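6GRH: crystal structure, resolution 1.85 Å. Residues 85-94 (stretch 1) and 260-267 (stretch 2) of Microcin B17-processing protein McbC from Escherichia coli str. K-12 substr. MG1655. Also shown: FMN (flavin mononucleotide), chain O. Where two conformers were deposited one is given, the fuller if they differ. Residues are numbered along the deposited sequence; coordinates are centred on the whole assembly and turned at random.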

ATOM      1  N   SER D  85      -3.204  27.778 -23.778  1.00 35.00           N
ATOM      2  CA  SER D  85      -4.401  27.255 -23.125  1.00 34.29           C
ATOM      3  C   SER D  85      -5.271  28.437 -22.702  1.00 35.28           C
ATOM      4  O   SER D  85      -4.745  29.439 -22.239  1.00 35.60           O
ATOM      5  CB  SER D  85      -4.051  26.398 -21.915  1.00 33.24           C
ATOM      6  OG  SER D  85      -3.378  25.198 -22.307  1.00 32.53           O
ATOM      7  N   GLY D  86      -6.586  28.337 -22.905  1.00 35.48           N
ATOM      8  CA  GLY D  86      -7.506  29.433 -22.567  1.00 36.44           C
ATOM      9  C   GLY D  86      -7.594  29.640 -21.066  1.00 36.16           C
ATOM     10  O   GLY D  86      -7.426  28.699 -20.292  1.00 35.47           O
ATOM     11  N   ILE D  87      -7.837  30.875 -20.660  1.00 37.07           N
ATOM     12  CA  ILE D  87      -7.981  31.236 -19.246  1.00 36.89           C
ATOM     13  C   ILE D  87      -8.786  32.525 -19.255  1.00 37.55           C
ATOM     14  O   ILE D  87      -8.826  33.211 -20.291  1.00 39.14           O
ATOM     15  CB  ILE D  87      -6.591  31.364 -18.543  1.00 36.79           C
ATOM     16  CG1 ILE D  87      -6.689  31.302 -17.012  1.00 36.42           C
ATOM     17  CG2 ILE D  87      -5.870  32.638 -18.977  1.00 38.13           C
ATOM     18  CD1 ILE D  87      -7.206  29.993 -16.434  1.00 35.23           C
ATOM     19  N   ASN D  88      -9.424  32.846 -18.130  0.50 37.31           N
ATOM     20  CA  ASN D  88     -10.376  33.959 -18.053  0.50 38.64           C
ATOM     21  C   ASN D  88     -11.426  33.801 -19.173  0.50 39.09           C
ATOM     22  O   ASN D  88     -11.655  34.730 -19.948  0.50 39.77           O
ATOM     23  CB  ASN D  88      -9.687  35.340 -18.168  0.50 39.73           C
ATOM     24  CG  ASN D  88      -8.599  35.586 -17.116  0.50 39.52           C
ATOM     25  OD1 ASN D  88      -8.468  34.881 -16.114  0.50 38.56           O
ATOM     26  ND2 ASN D  88      -7.816  36.626 -17.348  0.50 40.72           N
ATOM     27  N   PHE D  89     -12.029  32.609 -19.261  1.00 38.42           N
ATOM     28  CA  PHE D  89     -13.020  32.292 -20.311  1.00 39.37           C
ATOM     29  C   PHE D  89     -14.218  33.241 -20.195  1.00 41.23           C
ATOM     30  O   PHE D  89     -14.571  33.670 -19.095  1.00 41.46           O
ATOM     31  CB  PHE D  89     -13.529  30.844 -20.213  1.00 37.72           C
ATOM     32  CG  PHE D  89     -12.562  29.805 -20.682  1.00 36.61           C
ATOM     33  CD1 PHE D  89     -11.654  29.214 -19.790  1.00 35.43           C
ATOM     34  CD2 PHE D  89     -12.576  29.362 -22.002  1.00 36.48           C
ATOM     35  CE1 PHE D  89     -10.783  28.213 -20.208  1.00 34.26           C
ATOM     36  CE2 PHE D  89     -11.698  28.365 -22.423  1.00 35.84           C
ATOM     37  CZ  PHE D  89     -10.807  27.781 -21.525  1.00 34.57           C
ATOM     38  N   CYS D  90     -14.827  33.563 -21.328  1.00 43.50           N
ATOM     39  CA  CYS D  90     -15.965  34.474 -21.379  1.00 45.97           C
ATOM     40  C   CYS D  90     -17.055  33.846 -22.232  1.00 46.80           C
ATOM     41  O   CYS D  90     -16.783  33.397 -23.349  1.00 47.69           O
ATOM     42  CB  CYS D  90     -15.514  35.794 -21.993  1.00 48.09           C
ATOM     43  SG  CYS D  90     -16.881  36.910 -22.352  1.00 51.65           S
ATOM     44  N   ASP D  91     -18.286  33.807 -21.716  1.00 47.17           N
ATOM     45  CA  ASP D  91     -19.376  33.101 -22.404  1.00 47.59           C
ATOM     46  C   ASP D  91     -20.425  34.034 -23.017  1.00 49.30           C
ATOM     47  O   ASP D  91     -21.559  33.613 -23.231  1.00 50.42           O
ATOM     48  CB  ASP D  91     -20.038  32.071 -21.460  1.00 46.54           C
ATOM     49  CG  ASP D  91     -20.792  32.731 -20.305  1.00 47.18           C
ATOM     50  OD1 ASP D  91     -20.495  33.880 -19.995  1.00 47.11           O
ATOM     51  OD2 ASP D  91     -21.653  32.096 -19.689  1.00 47.56           O
ATOM     52  N   LYS D  92     -20.051  35.276 -23.325  1.00 50.49           N
ATOM     53  CA  LYS D  92     -21.001  36.279 -23.832  1.00 51.83           C
ATOM     54  C   LYS D  92     -21.677  35.887 -25.160  1.00 52.40           C
ATOM     55  O   LYS D  92     -22.838  36.226 -25.393  1.00 53.64           O
ATOM     56  CB  LYS D  92     -20.313  37.648 -23.997  1.00 53.11           C
ATOM     57  N   ASN D  93     -20.947  35.193 -26.029  1.00 51.44           N
ATOM     58  CA  ASN D  93     -21.480  34.736 -27.314  1.00 52.00           C
ATOM     59  C   ASN D  93     -22.108  33.354 -27.196  1.00 50.98           C
ATOM     60  O   ASN D  93     -21.620  32.510 -26.440  1.00 50.19           O
ATOM     61  CB  ASN D  93     -20.372  34.737 -28.368  1.00 52.25           C
ATOM     62  CG  ASN D  93     -19.792  36.125 -28.600  1.00 54.04           C
ATOM     63  OD1 ASN D  93     -20.466  37.127 -28.416  1.00 54.87           O
ATOM     64  ND2 ASN D  93     -18.534  36.183 -28.990  1.00 55.04           N
ATOM     65  N   LYS D  94     -23.179  33.118 -27.943  1.00 51.65           N
ATOM     66  CA  LYS D  94     -23.843  31.819 -27.955  1.00 51.70           C
ATOM     67  C   LYS D  94     -22.927  30.795 -28.620  1.00 50.59           C
ATOM     68  O   LYS D  94     -22.229  31.129 -29.571  1.00 51.14           O
ATOM     69  CB  LYS D  94     -25.188  31.876 -28.676  1.00 54.13           C
ATOM     70  CG  LYS D  94     -26.291  32.613 -27.913  1.00 55.58           C
ATOM     71  CD  LYS D  94     -26.888  31.716 -26.824  1.00 55.57           C
ATOM     72  N   GLN D 260     -11.528  19.064 -18.850  1.00 29.38           N
ATOM     73  CA  GLN D 260     -11.023  19.911 -19.931  1.00 29.36           C
ATOM     74  C   GLN D 260     -12.081  20.927 -20.274  1.00 29.95           C
ATOM     75  O   GLN D 260     -13.173  20.572 -20.724  1.00 30.82           O
ATOM     76  CB  GLN D 260     -10.647  19.088 -21.161  1.00 29.22           C
ATOM     77  CG  GLN D 260      -9.894  19.854 -22.236  1.00 29.82           C
ATOM     78  CD  GLN D 260      -9.421  18.950 -23.356  1.00 30.47           C
ATOM     79  OE1 GLN D 260      -9.926  17.834 -23.525  1.00 29.77           O
ATOM     80  NE2 GLN D 260      -8.482  19.453 -24.172  1.00 31.23           N
ATOM     81  N   PHE D 261     -11.755  22.187 -20.049  1.00 29.39           N
ATOM     82  CA  PHE D 261     -12.689  23.292 -20.285  1.00 30.33           C
ATOM     83  C   PHE D 261     -12.557  23.811 -21.702  1.00 30.73           C
ATOM     84  O   PHE D 261     -11.460  23.814 -22.250  1.00 29.96           O
ATOM     85  CB  PHE D 261     -12.415  24.430 -19.300  1.00 30.39           C
ATOM     86  CG  PHE D 261     -12.806  24.107 -17.888  1.00 30.22           C
ATOM     87  CD1 PHE D 261     -14.146  23.953 -17.551  1.00 30.49           C
ATOM     88  CD2 PHE D 261     -11.854  23.950 -16.903  1.00 29.56           C
ATOM     89  CE1 PHE D 261     -14.519  23.656 -16.263  1.00 30.14           C
ATOM     90  CE2 PHE D 261     -12.225  23.667 -15.603  1.00 29.42           C
ATOM     91  CZ  PHE D 261     -13.558  23.502 -15.282  1.00 29.67           C
ATOM     92  N   PHE D 262     -13.679  24.246 -22.278  1.00 31.39           N
ATOM     93  CA  PHE D 262     -13.711  24.791 -23.631  1.00 32.33           C
ATOM     94  C   PHE D 262     -14.536  26.048 -23.669  1.00 33.81           C
ATOM     95  O   PHE D 262     -15.552  26.165 -22.965  1.00 33.98           O
ATOM     96  CB  PHE D 262     -14.318  23.799 -24.621  1.00 32.34           C
ATOM     97  CG  PHE D 262     -13.517  22.550 -24.782  1.00 31.13           C
ATOM     98  CD1 PHE D 262     -13.703  21.479 -23.911  1.00 30.49           C
ATOM     99  CD2 PHE D 262     -12.546  22.456 -25.773  1.00 31.35           C
ATOM    100  CE1 PHE D 262     -12.967  20.324 -24.050  1.00 29.31           C
ATOM    101  CE2 PHE D 262     -11.794  21.300 -25.908  1.00 30.61           C
ATOM    102  CZ  PHE D 262     -12.002  20.235 -25.048  1.00 29.67           C
ATOM    103  N   GLY D 263     -14.133  26.961 -24.541  1.00 35.31           N
ATOM    104  CA  GLY D 263     -14.827  28.217 -24.680  1.00 37.47           C
ATOM    105  C   GLY D 263     -14.106  29.281 -25.479  1.00 39.21           C
ATOM    106  O   GLY D 263     -13.245  28.980 -26.314  1.00 38.23           O
ATOM    107  N   ASP D 264     -14.501  30.529 -25.216  1.00 41.97           N
ATOM    108  CA  ASP D 264     -13.915  31.728 -25.841  1.00 44.69           C
ATOM    109  C   ASP D 264     -13.111  32.526 -24.812  1.00 46.07           C
ATOM    110  O   ASP D 264     -13.381  32.461 -23.600  1.00 44.90           O
ATOM    111  CB  ASP D 264     -15.006  32.635 -26.412  1.00 46.73           C
ATOM    112  CG  ASP D 264     -15.945  31.908 -27.369  1.00 47.44           C
ATOM    113  OD1 ASP D 264     -15.472  30.989 -28.087  1.00 47.91           O
ATOM    114  OD2 ASP D 264     -17.149  32.261 -27.392  1.00 47.69           O
ATOM    115  N   VAL D 265     -12.126  33.271 -25.305  1.00 48.38           N
ATOM    116  CA  VAL D 265     -11.369  34.218 -24.493  1.00 50.79           C
ATOM    117  C   VAL D 265     -11.396  35.567 -25.230  1.00 55.12           C
ATOM    118  O   VAL D 265     -10.801  35.669 -26.305  1.00 55.33           O
ATOM    119  CB  VAL D 265      -9.914  33.732 -24.279  1.00 49.57           C
ATOM    120  CG1 VAL D 265      -9.080  34.789 -23.563  1.00 50.19           C
ATOM    121  CG2 VAL D 265      -9.888  32.424 -23.495  1.00 47.53           C
ATOM    122  N   ASN D 266     -12.120  36.556 -24.679  1.00 59.54           N
ATOM    123  CA  ASN D 266     -12.161  37.949 -25.203  1.00 65.00           C
ATOM    124  C   ASN D 266     -11.911  38.990 -24.086  1.00 67.47           C
ATOM    125  O   ASN D 266     -10.807  39.532 -23.988  1.00 66.99           O
ATOM    126  CB  ASN D 266     -13.490  38.286 -25.933  1.00 67.79           C
ATOM    127  CG  ASN D 266     -14.184  37.067 -26.518  1.00 68.83           C
ATOM    128  OD1 ASN D 266     -14.775  36.256 -25.792  1.00 69.01           O
ATOM    129  ND2 ASN D 266     -14.143  36.945 -27.847  1.00 70.02           N
ATOM    130  N   ASP D 267     -12.924  39.225 -23.236  1.00 70.16           N
ATOM    131  CA  ASP D 267     -12.929  40.301 -22.224  1.00 71.42           C
ATOM    132  C   ASP D 267     -12.647  39.773 -20.813  1.00 70.42           C
ATOM    133  O   ASP D 267     -12.847  38.589 -20.518  1.00 68.39           O
ATOM    134  CB  ASP D 267     -14.286  41.010 -22.217  1.00 73.42           C
ATOM    135  CG  ASP D 267     -14.660  41.597 -23.576  1.00 76.00           C
ATOM    136  OD1 ASP D 267     -13.756  41.944 -24.371  1.00 77.51           O
ATOM    137  OD2 ASP D 267     -15.874  41.725 -23.849  1.00 77.69           O
TER
HETATM  138  N1  FMN O 401      -3.896  24.816 -15.700  1.00 32.40           N
HETATM  139  C2  FMN O 401      -4.496  25.427 -14.645  1.00 32.83           C
HETATM  140  O2  FMN O 401      -4.572  26.668 -14.670  1.00 31.39           O
HETATM  141  N3  FMN O 401      -5.000  24.736 -13.594  1.00 32.59           N
HETATM  142  C4  FMN O 401      -4.949  23.384 -13.531  1.00 32.66           C
HETATM  143  O4  FMN O 401      -5.427  22.758 -12.560  1.00 31.85           O
HETATM  144  C4A FMN O 401      -4.295  22.642 -14.638  1.00 30.74           C
HETATM  145  N5  FMN O 401      -4.188  21.293 -14.646  1.00 30.41           N
HETATM  146  C5A FMN O 401      -3.596  20.647 -15.685  1.00 30.43           C
HETATM  147  C6  FMN O 401      -3.518  19.258 -15.664  1.00 30.24           C
HETATM  148  C7  FMN O 401      -2.918  18.554 -16.704  1.00 30.72           C
HETATM  149  C7M FMN O 401      -2.845  17.047 -16.650  1.00 29.93           C
HETATM  150  C8  FMN O 401      -2.363  19.292 -17.868  1.00 30.42           C
HETATM  151  C8M FMN O 401      -1.718  18.543 -18.999  1.00 30.53           C
HETATM  152  C9  FMN O 401      -2.439  20.685 -17.908  1.00 31.19           C
HETATM  153  C9A FMN O 401      -3.039  21.406 -16.855  1.00 30.46           C
HETATM  154  N10 FMN O 401      -3.138  22.827 -16.857  1.00 31.08           N
HETATM  155  C10 FMN O 401      -3.761  23.465 -15.756  1.00 31.82           C
HETATM  156  C1' FMN O 401      -2.627  23.650 -17.960  1.00 30.22           C
HETATM  157  C2' FMN O 401      -1.141  23.874 -17.789  1.00 31.43           C
HETATM  158  O2' FMN O 401      -0.918  24.759 -16.674  1.00 31.32           O
HETATM  159  C3' FMN O 401      -0.545  24.406 -19.098  1.00 31.98           C
HETATM  160  O3' FMN O 401      -0.624  23.396 -20.112  1.00 31.81           O
HETATM  161  C4' FMN O 401       0.907  24.853 -18.956  1.00 32.07           C
HETATM  162  O4' FMN O 401       0.978  25.940 -18.032  1.00 30.04           O
HETATM  163  C5' FMN O 401       1.534  25.325 -20.265  1.00 33.13           C
HETATM  164  O5' FMN O 401       0.756  26.395 -20.798  1.00 32.27           O
HETATM  165  P   FMN O 401       0.106  26.299 -22.259  1.00 34.54           P
HETATM  166  O1P FMN O 401      -0.837  25.119 -22.241  1.00 33.53           O
HETATM  167  O2P FMN O 401      -0.623  27.621 -22.394  1.00 34.57           O
HETATM  168  O3P FMN O 401       1.318  26.152 -23.127  1.00 32.35           O
HETATM  169  O   HOH W   1     -11.623  36.667 -21.880  1.00 55.15           O
HETATM  170  O   HOH W   2     -16.266  30.500 -22.819  1.00 38.14           O
HETATM  171  O   HOH W   3     -18.120  34.285 -25.593  1.00 41.36           O

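Between residues 85-94 and 260-267 of McbC a single direct hydrogen bond passes, and water supplies most of the remaining polar links. The bond runs from Cys90 N to Asp264 O at 2.9 Å, with an angle of 164° at the hydrogen, so it is close to linear. The same carbonyl also accepts a CA-H...O contact, Phe89 CA lying 3.3 Å from Asp264 O, and thus receives two successive residues of the first stretch.

Around this point three waters fill the spaces that the two backbones leave between them. Water 2 accepts from Asp264 N (3.0 Å) and donates a weak bond to Cys90 O (3.0 Å), taking the place of a direct link between those two atoms. Water 3 donates to the same Cys90 O (2.8 Å) and to Asp264 OD2 (2.9 Å), and accepts from Asn93 N (3.0 Å). The carboxylate of Asp264, with chi1 in the m well, is thereby tied to the first stretch through solvent, an arrangement suited to an acidic side chain that remains partly exposed. Water 1 donates to Asn88 O and Asp267 O, both at 2.7 Å, and accepts weakly from Asn266 N at 2.8 Å. It joins two carbonyl oxygens that, lacking hydrogens, could not bond to each other.

The apolar part of the contact centres on Phe89, which is buried and has the largest area covered by the other stretch. Its CA-to-CB bond points sideways, but with chi1 at -75° and chi2 at 91° the ring reaches the end of the strand at 260-263. There Phe89 CE2 comes within 3.5 Å of Gly263 N, and Phe89 CE1 lies 4.2 Å from Phe261 CB. Gly263 suits this place because an ideal CB would stand 2.9 Å from Phe89 CD2, a clash. Gly86 makes room for the same ring: a CB there would fall 2.9 Å from Phe89 CZ. Glycines from both stretches therefore accommodate one aromatic side chain.

Val265, with chi1 near t, extends the apolar surface. Its CG2 lies 3.9 Å from Gly86 CA, 3.5 Å from Ile87 O and 4.3 Å from Phe89 CD2, so one methyl touches three residues of the first stretch. The side chain of Cys90 adds a further contact, its CB 3.9 Å from Asn266 OD1, while its sulfur accepts a weak hydrogen bond within its own stretch, Lys92 N to Cys90 SG at 3.7 Å. In all, the contact buries 517 Å², summed over both sides.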